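Local coordinates for catalase (Bacillus pumilus, PDB 4QOL), which catalyses the breakdown of hydrogen peroxide to water and oxygen at a haem iron, and also shows peroxidase-like reactivity toward phenolic substrates, at residues Ser174-Met177 and Leu178-Phe182; Pro188-Tyr191 and Ala192-Arg195; Asn303-Phe307 and Phe308-Glu312; Phe338-Pro341 and Asp342-His346; Tyr432-Glu435 and Glu436-Leu440. All blocks are in the same frame, centred on the assembly; numbering follows the deposited sequence.

In the fold
Contact 4 lies at the haem: Tyr340 binds the iron, its OH 2.0 Å from FE. Contact 3 approaches the propionate side of the haem, and the nearest atoms of contacts 3 and 4 are about 8 Å apart. Arg54 and Arg347, both hydrogen-bonded to the haem, also donate to backbone oxygens of contact 3. The side chains of Thr311 in contact 3 and Met177 in contact 1 each come within about 7 Å of a haem, and Met194 in contact 2 within about 9 Å. Contacts 1 and 2 meet where Trp180 CZ3 packs 3.9 Å from Arg195 CZ. Contact 5, in the C-terminal helices, joins contact 1 through a probable hydrogen bond of 2.6 Å between Tyr432 OH and Thr179 O. The centres of contacts 4 and 5 are about 40 Å apart.

Contact 1: residues Ser174-Met177 and Leu178-Phe182; sequences STHM and LTWLF
Residues 174-182 carry helix 175-181, and Phe182 is the first residue beyond it; Leu178 N gives a straight bond of 3.0 Å to Ser174 O (163°) and Leu181 N one of 2.8 Å to Met177 O. Thr175 O takes two bonds. Thr179 N reaches it at 3.1 Å, and Thr179 OG1 donates at 2.8 Å from the opposite face of the carbonyl plane. Thr179 OG1 sits beside its own backbone N (chi1 -56°), which turns it back toward that oxygen. It is also hydrogen-bonded to Tyr470 OH.

One turn on, His176 and Trp180 lie side by side and point the same way. Their planes are oblique, at 59°, and His176 NE2 stands 3.1 Å from Trp180 NE1 at the edge of the indole. His176 ND1 is hydrogen-bonded to Thr282 O. With an alanine here, Thr282 O would probably lose this partner, and the NE1 edge of Trp180 would lose its neighbour. Leu178 extends CD1 to 3.6 Å from Ser174 OG, a hydroxyl hydrogen-bonded to Thr171 O. All the residues that touch are buried. Side-chain groups therefore add to the backbone bonding inside the protein: the threonine hydroxyl doubles the grip on one carbonyl, and the imidazole ties the helix to a loop.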
# COMPACT_ATOMS: atom_id res chain seq x y z
N SER A 174 -15.25 -24.77 -23.04
CA SER A 174 -15.67 -23.41 -23.35
C SER A 174 -16.71 -23.32 -24.48
O SER A 174 -17.29 -22.27 -24.73
CB SER A 174 -14.44 -22.57 -23.78
OG SER A 174 -13.82 -23.03 -25.01
N THR A 175 -16.97 -24.45 -25.15
CA THR A 175 -17.77 -24.43 -26.38
C THR A 175 -19.21 -23.93 -26.15
O THR A 175 -19.76 -23.15 -26.96
CB THR A 175 -17.79 -25.86 -27.01
OG1 THR A 175 -16.45 -26.31 -27.20
CG2 THR A 175 -18.48 -25.85 -28.28
N HIS A 176 -19.85 -24.39 -25.08
CA HIS A 176 -21.18 -23.88 -24.75
C HIS A 176 -21.17 -22.35 -24.52
O HIS A 176 -21.97 -21.62 -25.13
CB HIS A 176 -21.76 -24.65 -23.55
CG HIS A 176 -23.22 -24.42 -23.32
ND1 HIS A 176 -23.86 -24.81 -22.15
CD2 HIS A 176 -24.18 -23.89 -24.11
CE1 HIS A 176 -25.13 -24.48 -22.22
NE2 HIS A 176 -25.35 -23.91 -23.40
N MET A 177 -20.25 -21.85 -23.70
CA MET A 177 -20.18 -20.44 -23.47
C MET A 177 -20.01 -19.62 -24.74
O MET A 177 -20.66 -18.58 -24.91
CB MET A 177 -19.08 -20.10 -22.48
CG MET A 177 -18.96 -18.62 -22.20
SD MET A 177 -20.34 -18.08 -21.18
CE MET A 177 -19.65 -16.58 -20.44
N LEU A 178 -19.10 -20.07 -25.56
CA LEU A 178 -18.79 -19.31 -26.78
C LEU A 178 -20.00 -19.27 -27.72
O LEU A 178 -20.25 -18.32 -28.48
CB LEU A 178 -17.61 -19.90 -27.47
CG LEU A 178 -16.32 -19.82 -26.65
CD1 LEU A 178 -15.21 -20.60 -27.33
CD2 LEU A 178 -15.89 -18.37 -26.53
N THR A 179 -20.82 -20.31 -27.66
CA THR A 179 -22.06 -20.35 -28.43
C THR A 179 -23.13 -19.33 -27.97
O THR A 179 -23.96 -18.89 -28.79
CB THR A 179 -22.63 -21.79 -28.43
OG1 THR A 179 -21.62 -22.67 -28.95
CG2 THR A 179 -23.90 -21.91 -29.23
N TRP A 180 -23.09 -18.93 -26.69
CA TRP A 180 -23.86 -17.79 -26.22
C TRP A 180 -23.19 -16.44 -26.46
O TRP A 180 -23.84 -15.52 -26.92
CB TRP A 180 -24.10 -17.91 -24.67
CG TRP A 180 -25.03 -18.91 -24.22
CD1 TRP A 180 -24.85 -20.27 -24.18
CD2 TRP A 180 -26.31 -18.68 -23.62
NE1 TRP A 180 -25.88 -20.85 -23.61
CE2 TRP A 180 -26.83 -19.92 -23.28
CE3 TRP A 180 -27.09 -17.55 -23.40
CZ2 TRP A 180 -28.09 -20.09 -22.66
CZ3 TRP A 180 -28.35 -17.73 -22.79
CH2 TRP A 180 -28.81 -18.96 -22.44
N LEU A 181 -21.91 -16.35 -26.13
CA LEU A 181 -21.14 -15.10 -26.23
C LEU A 181 -21.08 -14.56 -27.66
O LEU A 181 -21.03 -13.33 -27.84
CB LEU A 181 -19.73 -15.32 -25.73
CG LEU A 181 -18.87 -14.06 -25.61
CD1 LEU A 181 -19.49 -12.99 -24.71
CD2 LEU A 181 -17.46 -14.44 -25.10
N PHE A 182 -21.08 -15.45 -28.68
CA PHE A 182 -21.00 -14.93 -30.05
C PHE A 182 -22.36 -14.88 -30.73
O PHE A 182 -22.44 -14.51 -31.88
CB PHE A 182 -19.94 -15.68 -30.85
CG PHE A 182 -18.57 -15.28 -30.52
CD1 PHE A 182 -17.99 -14.22 -31.17
CD2 PHE A 182 -17.87 -15.88 -29.49
CE1 PHE A 182 -16.73 -13.78 -30.83
CE2 PHE A 182 -16.57 -15.46 -29.17
CZ PHE A 182 -15.99 -14.44 -29.86

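Contact 2: residues Pro188-Tyr191 and Ala192-Arg195; sequences PANY and AEMR
Pro188 rests its ring on Met194, with CB 4.1 Å from Met194 CG; the two side chains are set at a slant to each other. Asn190 carries the polar part. Its CG lies between the backbone N and the carbonyl carbon (chi1 56°), which brings the amide over the next residues. Asn190 OD1 accepts from Glu193 N at 2.9 Å (150°), the donor somewhat tilted from the carbonyl plane. It also takes a weak bond from Ala192 N, closing an Asx turn. Asn190 ND2 donates to Glu193 OE1 at 2.9 Å, meeting that oxygen on its anti side, well out of the carboxylate plane. Both ends of the amide are thus used, which fixes its rotation. The chain turns again at Glu193, the centre of an inverse gamma turn, in the loop that links helix 175-181 to strand 196-197. A leucine in place of Asn190 would probably leave Glu193 N without its acceptor and Glu193 OE1 without its amide donor. Glu193 OE2 has a salt bridge to Arg225.

At Tyr191, the Met194 sulfur lies near the plane of the ring, at its edge, with SD 4.3 Å from Tyr191 CD1. Met194 bends at its last torsion (chi3 80°), and CE comes 3.6 Å from Tyr191 O. That oxygen is buried and has no hydrogen-bond partner in the model. Tyr191 OH is hydrogen-bonded to Glu106.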
# COMPACT_ATOMS: atom_id res chain seq x y z
N PRO A 188 -25.23 -6.90 -25.01
CA PRO A 188 -26.47 -6.31 -24.55
C PRO A 188 -26.65 -4.84 -24.95
O PRO A 188 -25.69 -4.12 -25.00
CB PRO A 188 -26.42 -6.49 -23.01
CG PRO A 188 -25.50 -7.67 -22.83
CD PRO A 188 -24.43 -7.45 -23.91
N ALA A 189 -27.92 -4.42 -25.17
CA ALA A 189 -28.14 -3.05 -25.60
C ALA A 189 -27.75 -2.06 -24.51
O ALA A 189 -27.35 -0.88 -24.82
CB ALA A 189 -29.58 -2.84 -26.02
N ASN A 190 -27.96 -2.48 -23.27
CA ASN A 190 -27.62 -1.70 -22.10
C ASN A 190 -27.80 -2.64 -20.85
O ASN A 190 -28.03 -3.82 -21.01
CB ASN A 190 -28.52 -0.45 -22.02
CG ASN A 190 -30.00 -0.79 -22.03
OD1 ASN A 190 -30.47 -1.51 -21.15
ND2 ASN A 190 -30.76 -0.27 -23.03
N TYR A 191 -27.61 -2.12 -19.65
CA TYR A 191 -27.66 -2.95 -18.47
C TYR A 191 -29.09 -3.28 -18.03
O TYR A 191 -29.28 -4.23 -17.32
CB TYR A 191 -26.92 -2.26 -17.31
CG TYR A 191 -25.43 -2.05 -17.49
CD1 TYR A 191 -24.61 -3.07 -17.97
CD2 TYR A 191 -24.85 -0.83 -17.18
CE1 TYR A 191 -23.23 -2.88 -18.10
CE2 TYR A 191 -23.50 -0.61 -17.30
CZ TYR A 191 -22.67 -1.63 -17.78
OH TYR A 191 -21.34 -1.40 -17.91
N ALA A 192 -30.08 -2.49 -18.47
CA ALA A 192 -31.49 -2.70 -18.05
C ALA A 192 -32.19 -3.78 -18.88
O ALA A 192 -32.95 -4.60 -18.37
CB ALA A 192 -32.28 -1.41 -18.16
N GLU A 193 -31.85 -3.87 -20.15
CA GLU A 193 -32.54 -4.81 -21.08
C GLU A 193 -31.70 -6.06 -21.26
O GLU A 193 -31.24 -6.41 -22.35
CB GLU A 193 -32.79 -4.09 -22.42
CG GLU A 193 -33.74 -2.91 -22.32
CD GLU A 193 -33.94 -2.18 -23.64
OE1 GLU A 193 -33.40 -1.06 -23.83
OE2 GLU A 193 -34.64 -2.73 -24.49
N MET A 194 -31.43 -6.71 -20.12
CA MET A 194 -30.38 -7.70 -20.01
C MET A 194 -30.78 -8.76 -19.00
O MET A 194 -31.42 -8.44 -18.00
CB MET A 194 -29.13 -6.98 -19.49
CG MET A 194 -27.90 -7.80 -19.39
SD MET A 194 -26.46 -6.83 -18.84
CE MET A 194 -26.69 -6.72 -17.06
N ARG A 195 -30.42 -10.00 -19.31
CA ARG A 195 -30.60 -11.16 -18.44
C ARG A 195 -29.66 -11.08 -17.23
O ARG A 195 -28.66 -10.36 -17.27
CB ARG A 195 -30.22 -12.38 -19.27
CG ARG A 195 -30.57 -13.71 -18.72
CD ARG A 195 -29.97 -14.82 -19.58
NE ARG A 195 -30.25 -14.68 -21.02
CZ ARG A 195 -31.23 -15.31 -21.69
NH1 ARG A 195 -32.03 -16.16 -21.09
NH2 ARG A 195 -31.38 -15.11 -22.99

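Contact 3: residues Asn303-Phe307 and Phe308-Glu312; sequences NPENF and FAETE
Asn306 caps the helix that follows it: its OD1 accepts from Ala309 N at 2.9 Å (158°), and the donor lies in the plane of the side-chain carbonyl. With CG anti to the backbone N (chi1 -180°), the amide oxygen reaches forward to the first turn. Glu310 replies from the helix. Its carboxylate runs back along the loop before the helix, and OE2 accepts from Asn306 N at 2.9 Å, met from above the carboxylate plane. Glu305 N adds a weak bond to the same oxygen. Two backbone N-H groups just before the helix thus share one carboxylate oxygen, while Glu310 OE1 is hydrogen-bonded to Tyr64 OH. The negative group near the helix start is likely to suit the helix dipole.

Phe307 O accepts from Glu312 N at 2.9 Å, five residues on, and more weakly from Thr311 N. This marks a pi-type turn.

Packing closes round these bonds. Thr311 lays its CB over the centre of the Phe307 ring, 4.0 Å from the centroid, a CH-pi contact. Its CG2 touches the ring at CE2 (3.8 Å). Pro304 packs against the side chains of Glu310 and Thr311, its CG 3.6 Å from Thr311 OG1 and its CB 3.4 Å from Glu310 OE1.

Subunits meet here too: Asn306 touches Pro378 of the second subunit and Pro154 of the third. The loop leads from strand 293-302 into helix 307-312. Glu312 forms a salt bridge with Lys102, and Thr311 packs on Phe92 and Arg94 of strand 88-96.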
# COMPACT_ATOMS: atom_id res chain seq x y z
N ASN A 303 -29.73 6.40 -7.67
CA ASN A 303 -28.36 6.50 -8.04
C ASN A 303 -27.50 6.78 -6.78
O ASN A 303 -27.96 7.39 -5.82
CB ASN A 303 -28.14 7.56 -9.11
CG ASN A 303 -28.77 7.17 -10.43
OD1 ASN A 303 -28.55 6.06 -10.92
ND2 ASN A 303 -29.52 8.08 -11.01
N PRO A 304 -26.25 6.34 -6.80
CA PRO A 304 -25.35 6.71 -5.68
C PRO A 304 -25.10 8.18 -5.58
O PRO A 304 -25.25 8.96 -6.58
CB PRO A 304 -24.04 5.97 -6.00
CG PRO A 304 -24.47 4.88 -6.98
CD PRO A 304 -25.55 5.51 -7.80
N GLU A 305 -24.66 8.58 -4.40
CA GLU A 305 -24.26 10.01 -4.24
C GLU A 305 -22.88 10.32 -4.75
O GLU A 305 -22.62 11.45 -5.13
CB GLU A 305 -24.36 10.39 -2.76
CG GLU A 305 -25.80 10.38 -2.25
CD GLU A 305 -26.67 11.38 -3.07
OE1 GLU A 305 -27.60 10.96 -3.86
OE2 GLU A 305 -26.38 12.61 -2.94
N ASN A 306 -21.97 9.33 -4.71
CA ASN A 306 -20.58 9.56 -5.17
C ASN A 306 -20.08 8.26 -5.82
O ASN A 306 -20.14 7.18 -5.23
CB ASN A 306 -19.67 9.96 -4.03
CG ASN A 306 -18.25 10.21 -4.49
OD1 ASN A 306 -17.38 9.32 -4.44
ND2 ASN A 306 -17.97 11.46 -4.87
N PHE A 307 -19.69 8.36 -7.07
CA PHE A 307 -19.38 7.15 -7.83
C PHE A 307 -18.18 6.42 -7.22
O PHE A 307 -18.18 5.18 -7.06
CB PHE A 307 -19.11 7.52 -9.29
CG PHE A 307 -18.86 6.34 -10.20
CD1 PHE A 307 -17.61 5.82 -10.34
CD2 PHE A 307 -19.90 5.74 -10.85
CE1 PHE A 307 -17.39 4.71 -11.12
CE2 PHE A 307 -19.69 4.71 -11.74
CZ PHE A 307 -18.44 4.17 -11.86
N PHE A 308 -17.12 7.15 -6.93
CA PHE A 308 -15.93 6.48 -6.36
C PHE A 308 -16.28 5.76 -5.03
O PHE A 308 -15.90 4.60 -4.82
CB PHE A 308 -14.80 7.48 -6.15
CG PHE A 308 -13.58 6.90 -5.51
CD1 PHE A 308 -12.59 6.32 -6.26
CD2 PHE A 308 -13.46 6.86 -4.13
CE1 PHE A 308 -11.48 5.74 -5.63
CE2 PHE A 308 -12.33 6.32 -3.50
CZ PHE A 308 -11.35 5.75 -4.23
N ALA A 309 -16.87 6.50 -4.11
CA ALA A 309 -16.98 6.04 -2.78
C ALA A 309 -17.90 4.81 -2.70
O ALA A 309 -17.73 3.97 -1.81
CB ALA A 309 -17.49 7.15 -1.82
N GLU A 310 -18.90 4.77 -3.57
CA GLU A 310 -19.96 3.75 -3.54
C GLU A 310 -19.80 2.73 -4.65
O GLU A 310 -19.69 1.56 -4.36
CB GLU A 310 -21.33 4.44 -3.61
CG GLU A 310 -21.59 5.31 -2.38
CD GLU A 310 -22.77 6.19 -2.53
OE1 GLU A 310 -23.87 5.63 -2.59
OE2 GLU A 310 -22.60 7.45 -2.63
N THR A 311 -19.69 3.15 -5.89
CA THR A 311 -19.57 2.17 -6.98
C THR A 311 -18.14 1.62 -7.12
O THR A 311 -17.94 0.40 -7.14
CB THR A 311 -20.12 2.72 -8.30
OG1 THR A 311 -21.47 3.14 -8.10
CG2 THR A 311 -20.04 1.74 -9.40
N GLU A 312 -17.15 2.52 -7.16
CA GLU A 312 -15.79 2.06 -7.37
C GLU A 312 -15.33 1.22 -6.18
O GLU A 312 -14.69 0.20 -6.38
CB GLU A 312 -14.85 3.20 -7.70
CG GLU A 312 -13.47 2.69 -8.05
CD GLU A 312 -13.41 1.93 -9.38
OE1 GLU A 312 -12.47 1.15 -9.54
OE2 GLU A 312 -14.29 2.15 -10.25

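Contact 4: residues Phe338-Pro341 and Asp342-His346; sequences FSYP and DTQRH. With HEM (protoporphyrin IX containing Fe), chain E.
Phe338 O is gripped twice: Asp342 N donates to it at 3.2 Å, and a water donates at 2.9 Å. The same water accepts from Arg345 NH1, so it bridges two turns of helix 331-348. Pro341 kinks this helix, having no N-H to offer. Pro341 CB lies over one face of the Arg345 guanidinium, toward its rim, 3.3 Å from NH2. Asp342 places CB over the Phe338 ring, off centre, in a CH-pi contact 3.9 Å from the centroid. Its carboxylate forms a salt bridge with Arg48 of the third subunit.

The first torsion of Tyr340 (-68°) directs the phenol to the porphyrin, and OH binds the iron at 2.0 Å. This is the proximal tyrosine ligation of haem catalases. Arg336 NH2 gives that oxygen a second partner and probably helps to hold it in place. Haem C4A lies over one face of the Tyr340 ring, toward its rim. Gln344 NE2, at the ring edge, donates to the haem propionate oxygen O1A at 3.1 Å (162°), and also bonds Phe316 O. The same helix thus ligates the iron, bonds a propionate and joins subunits; Ser339 and Thr343 touch the haem and bond Asp47 of the third subunit.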
# COMPACT_ATOMS: atom_id res chain seq x y z
N PHE A 338 -12.55 -17.66 -2.33
CA PHE A 338 -11.24 -17.08 -1.89
C PHE A 338 -10.90 -15.74 -2.61
O PHE A 338 -10.51 -14.79 -1.96
CB PHE A 338 -10.10 -18.08 -2.08
CG PHE A 338 -8.74 -17.45 -1.95
CD1 PHE A 338 -8.33 -17.02 -0.70
CD2 PHE A 338 -7.96 -17.17 -3.05
CE1 PHE A 338 -7.15 -16.33 -0.57
CE2 PHE A 338 -6.72 -16.55 -2.89
CZ PHE A 338 -6.32 -16.16 -1.65
N SER A 339 -10.97 -15.73 -3.97
CA SER A 339 -10.37 -14.70 -4.78
C SER A 339 -10.99 -13.33 -4.53
O SER A 339 -10.27 -12.33 -4.53
CB SER A 339 -10.41 -15.11 -6.27
OG SER A 339 -10.15 -14.00 -7.12
N TYR A 340 -12.29 -13.23 -4.25
CA TYR A 340 -12.88 -11.91 -4.14
C TYR A 340 -12.42 -11.14 -2.91
O TYR A 340 -11.92 -10.03 -3.02
CB TYR A 340 -14.40 -11.94 -4.31
CG TYR A 340 -14.93 -12.29 -5.63
CD1 TYR A 340 -14.67 -13.52 -6.23
CD2 TYR A 340 -15.59 -11.35 -6.41
CE1 TYR A 340 -15.09 -13.85 -7.49
CE2 TYR A 340 -16.12 -11.71 -7.67
CZ TYR A 340 -15.89 -12.97 -8.17
OH TYR A 340 -16.38 -13.33 -9.44
N PRO A 341 -12.54 -11.72 -1.69
CA PRO A 341 -12.08 -10.98 -0.50
C PRO A 341 -10.58 -10.82 -0.51
O PRO A 341 -10.09 -9.73 -0.14
CB PRO A 341 -12.56 -11.86 0.72
CG PRO A 341 -13.64 -12.71 0.13
CD PRO A 341 -13.24 -12.97 -1.29
N ASP A 342 -9.86 -11.76 -1.11
CA ASP A 342 -8.42 -11.60 -1.37
C ASP A 342 -8.07 -10.37 -2.15
O ASP A 342 -7.27 -9.54 -1.75
CB ASP A 342 -7.85 -12.86 -2.01
CG ASP A 342 -6.39 -12.80 -2.11
OD1 ASP A 342 -5.70 -12.62 -1.05
OD2 ASP A 342 -5.81 -12.85 -3.25
N THR A 343 -8.69 -10.22 -3.33
CA THR A 343 -8.35 -9.09 -4.20
C THR A 343 -8.81 -7.78 -3.51
O THR A 343 -8.18 -6.74 -3.68
CB THR A 343 -8.95 -9.29 -5.62
OG1 THR A 343 -8.29 -8.40 -6.52
CG2 THR A 343 -10.41 -8.93 -5.71
N GLN A 344 -9.94 -7.85 -2.81
CA GLN A 344 -10.52 -6.68 -2.16
C GLN A 344 -9.67 -6.11 -1.01
O GLN A 344 -9.50 -4.89 -0.89
CB GLN A 344 -11.94 -6.94 -1.69
CG GLN A 344 -12.89 -7.02 -2.90
CD GLN A 344 -14.04 -7.94 -2.75
OE1 GLN A 344 -14.35 -8.42 -1.62
NE2 GLN A 344 -14.73 -8.18 -3.84
N ARG A 345 -9.02 -7.00 -0.28
CA ARG A 345 -8.03 -6.56 0.70
C ARG A 345 -6.92 -5.71 0.08
O ARG A 345 -6.50 -4.74 0.68
CB ARG A 345 -7.54 -7.74 1.58
CG ARG A 345 -8.63 -8.38 2.40
CD ARG A 345 -8.27 -9.78 2.90
NE ARG A 345 -9.44 -10.43 3.44
CZ ARG A 345 -9.90 -11.63 3.14
NH1 ARG A 345 -9.21 -12.47 2.38
NH2 ARG A 345 -11.05 -12.05 3.69
N HIS A 346 -6.42 -6.13 -1.06
CA HIS A 346 -5.43 -5.39 -1.88
C HIS A 346 -6.01 -4.12 -2.49
O HIS A 346 -5.34 -3.02 -2.46
CB HIS A 346 -4.87 -6.31 -2.97
CG HIS A 346 -4.24 -5.60 -4.15
ND1 HIS A 346 -3.01 -4.99 -4.09
CD2 HIS A 346 -4.69 -5.40 -5.40
CE1 HIS A 346 -2.71 -4.47 -5.27
NE2 HIS A 346 -3.71 -4.70 -6.08
CHA HEM E . -15.23 -9.36 -10.34
CHB HEM E . -12.41 -13.27 -9.81
CHC HEM E . -15.84 -15.96 -12.21
CHD HEM E . -18.81 -12.14 -12.01
C1A HEM E . -14.16 -10.18 -10.02
C2A HEM E . -12.94 -9.77 -9.40
C3A HEM E . -12.15 -10.87 -9.25
C4A HEM E . -12.88 -11.96 -9.77
CMA HEM E . -10.82 -11.06 -8.60
CAA HEM E . -12.65 -8.37 -8.97
CBA HEM E . -13.56 -8.11 -7.74
CGA HEM E . -13.25 -6.82 -7.08
O1A HEM E . -14.07 -6.39 -6.25
O2A HEM E . -12.16 -6.24 -7.26
C1B HEM E . -13.14 -14.31 -10.45
C2B HEM E . -12.63 -15.64 -10.55
C3B HEM E . -13.55 -16.40 -11.22
C4B HEM E . -14.69 -15.52 -11.51
CMB HEM E . -11.30 -16.09 -9.98
CAB HEM E . -13.52 -17.83 -11.55
CBB HEM E . -12.65 -18.62 -10.93
C1C HEM E . -16.96 -15.14 -12.36
C2C HEM E . -18.21 -15.62 -12.66
C3C HEM E . -19.04 -14.54 -12.62
C4C HEM E . -18.31 -13.40 -12.22
CMC HEM E . -18.52 -17.05 -13.05
CAC HEM E . -20.46 -14.57 -12.77
CBC HEM E . -21.07 -15.70 -12.45
C1D HEM E . -18.02 -11.09 -11.53
C2D HEM E . -18.56 -9.74 -11.39
C3D HEM E . -17.58 -8.94 -10.96
C4D HEM E . -16.42 -9.82 -10.81
CMD HEM E . -19.97 -9.38 -11.73
CAD HEM E . -17.64 -7.46 -10.65
CBD HEM E . -18.26 -7.35 -9.23
CGD HEM E . -18.34 -5.87 -8.99
O1D HEM E . -19.30 -5.28 -9.46
O2D HEM E . -17.46 -5.26 -8.33
NA HEM E . -14.13 -11.57 -10.23
NB HEM E . -14.35 -14.32 -11.04
NC HEM E . -17.03 -13.81 -12.02
ND HEM E . -16.74 -11.11 -11.17
FE HEM E . -15.59 -12.65 -11.11
O HOH W 1 -10.40 -14.72 0.93

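Contact 5: residues Tyr432-Glu435 and Glu436-Leu440; sequences YSEE and EKQAL
Tyr432 sets its ring against the first turn of helix 434-448. Glu436 crosses it at about a right angle, and Glu436 OE1 lies at the ring edge, 3.6 Å from Tyr432 CD1. Leu440 CD2 touches the ring further out, at Tyr432 CE2 (3.8 Å). The phenol reaches Thr179 O with its OH.

Ser433 has its OG between the backbone N and the carbonyl carbon (chi1 71°). There OG accepts from Glu436 N at 3.1 Å. Glu436 stays extended beyond CG, which carries OE1 back to Ser433 N at 2.9 Å, met through its anti lone pair (161°). Ser433 OG adds a weak bond to the same oxygen.

Lys437 runs straight until its last torsion, which folds NZ onto Tyr432 O at 2.8 Å. A water accepts from that NZ and donates to Glu434 OE2. It links the two groups, which are not in contact, and their opposite charges probably favour this. Glu434 OE1 accepts from Gln438 NE2 at 2.9 Å, nearly in the amide plane; the same oxygen forms a salt bridge with Arg473 of helix 468-478. The reciprocal bonds of Ser433 and Glu436 are those of a capping box, closing the N-terminal end of a helix in the catalase-related C-terminal region.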
# COMPACT_ATOMS: atom_id res chain seq x y z
N TYR A 432 -31.58 -21.63 -31.61
CA TYR A 432 -31.56 -20.34 -32.23
C TYR A 432 -32.51 -20.35 -33.46
O TYR A 432 -32.55 -21.31 -34.20
CB TYR A 432 -30.13 -19.97 -32.72
CG TYR A 432 -29.16 -19.48 -31.62
CD1 TYR A 432 -29.58 -18.62 -30.61
CD2 TYR A 432 -27.87 -19.97 -31.56
CE1 TYR A 432 -28.71 -18.23 -29.60
CE2 TYR A 432 -26.97 -19.59 -30.55
CZ TYR A 432 -27.41 -18.72 -29.56
OH TYR A 432 -26.52 -18.33 -28.54
N SER A 433 -33.17 -19.21 -33.69
CA SER A 433 -33.82 -18.94 -34.98
C SER A 433 -32.79 -18.89 -36.08
O SER A 433 -31.59 -18.80 -35.81
CB SER A 433 -34.58 -17.61 -34.92
OG SER A 433 -33.69 -16.51 -34.89
N GLU A 434 -33.25 -18.96 -37.32
CA GLU A 434 -32.35 -18.94 -38.42
C GLU A 434 -31.57 -17.62 -38.42
O GLU A 434 -30.42 -17.62 -38.80
CB GLU A 434 -33.09 -19.15 -39.75
CG GLU A 434 -32.22 -19.00 -40.99
CD GLU A 434 -30.97 -19.90 -41.02
OE1 GLU A 434 -30.02 -19.54 -41.73
OE2 GLU A 434 -30.95 -20.98 -40.40
N GLU A 435 -32.24 -16.51 -38.07
CA GLU A 435 -31.63 -15.18 -38.07
C GLU A 435 -30.53 -15.19 -37.00
O GLU A 435 -29.45 -14.67 -37.23
CB GLU A 435 -32.69 -14.10 -37.75
CG GLU A 435 -33.71 -13.79 -38.86
CD GLU A 435 -34.67 -14.96 -39.18
OE1 GLU A 435 -35.12 -15.06 -40.33
OE2 GLU A 435 -35.01 -15.79 -38.29
N GLU A 436 -30.84 -15.77 -35.84
CA GLU A 436 -29.87 -15.84 -34.74
C GLU A 436 -28.67 -16.73 -35.11
O GLU A 436 -27.52 -16.41 -34.79
CB GLU A 436 -30.53 -16.35 -33.50
CG GLU A 436 -31.50 -15.38 -32.86
CD GLU A 436 -32.20 -16.00 -31.67
OE1 GLU A 436 -32.70 -17.13 -31.76
OE2 GLU A 436 -32.19 -15.40 -30.58
N LYS A 437 -28.92 -17.85 -35.78
CA LYS A 437 -27.82 -18.69 -36.23
C LYS A 437 -26.96 -17.89 -37.21
O LYS A 437 -25.72 -17.99 -37.19
CB LYS A 437 -28.29 -19.91 -36.94
CG LYS A 437 -28.93 -20.96 -36.10
CD LYS A 437 -29.22 -22.15 -37.01
CE LYS A 437 -29.85 -23.29 -36.26
NZ LYS A 437 -31.26 -23.04 -35.92
N GLN A 438 -27.60 -17.16 -38.09
CA GLN A 438 -26.81 -16.39 -39.08
C GLN A 438 -25.93 -15.35 -38.37
O GLN A 438 -24.78 -15.15 -38.74
CB GLN A 438 -27.72 -15.71 -40.14
CG GLN A 438 -28.19 -16.73 -41.19
CD GLN A 438 -29.02 -16.12 -42.33
OE1 GLN A 438 -28.88 -14.95 -42.66
NE2 GLN A 438 -29.89 -16.94 -42.94
N ALA A 439 -26.47 -14.73 -37.34
CA ALA A 439 -25.73 -13.71 -36.60
C ALA A 439 -24.52 -14.37 -35.86
O ALA A 439 -23.41 -13.85 -35.83
CB ALA A 439 -26.66 -12.98 -35.65
N LEU A 440 -24.76 -15.52 -35.25
CA LEU A 440 -23.72 -16.29 -34.55
C LEU A 440 -22.59 -16.58 -35.53
O LEU A 440 -21.40 -16.38 -35.21
CB LEU A 440 -24.28 -17.62 -34.06
CG LEU A 440 -23.33 -18.65 -33.45
CD1 LEU A 440 -22.55 -18.15 -32.22
CD2 LEU A 440 -24.08 -19.88 -33.07
O HOH W 2 -32.34 -22.55 -38.82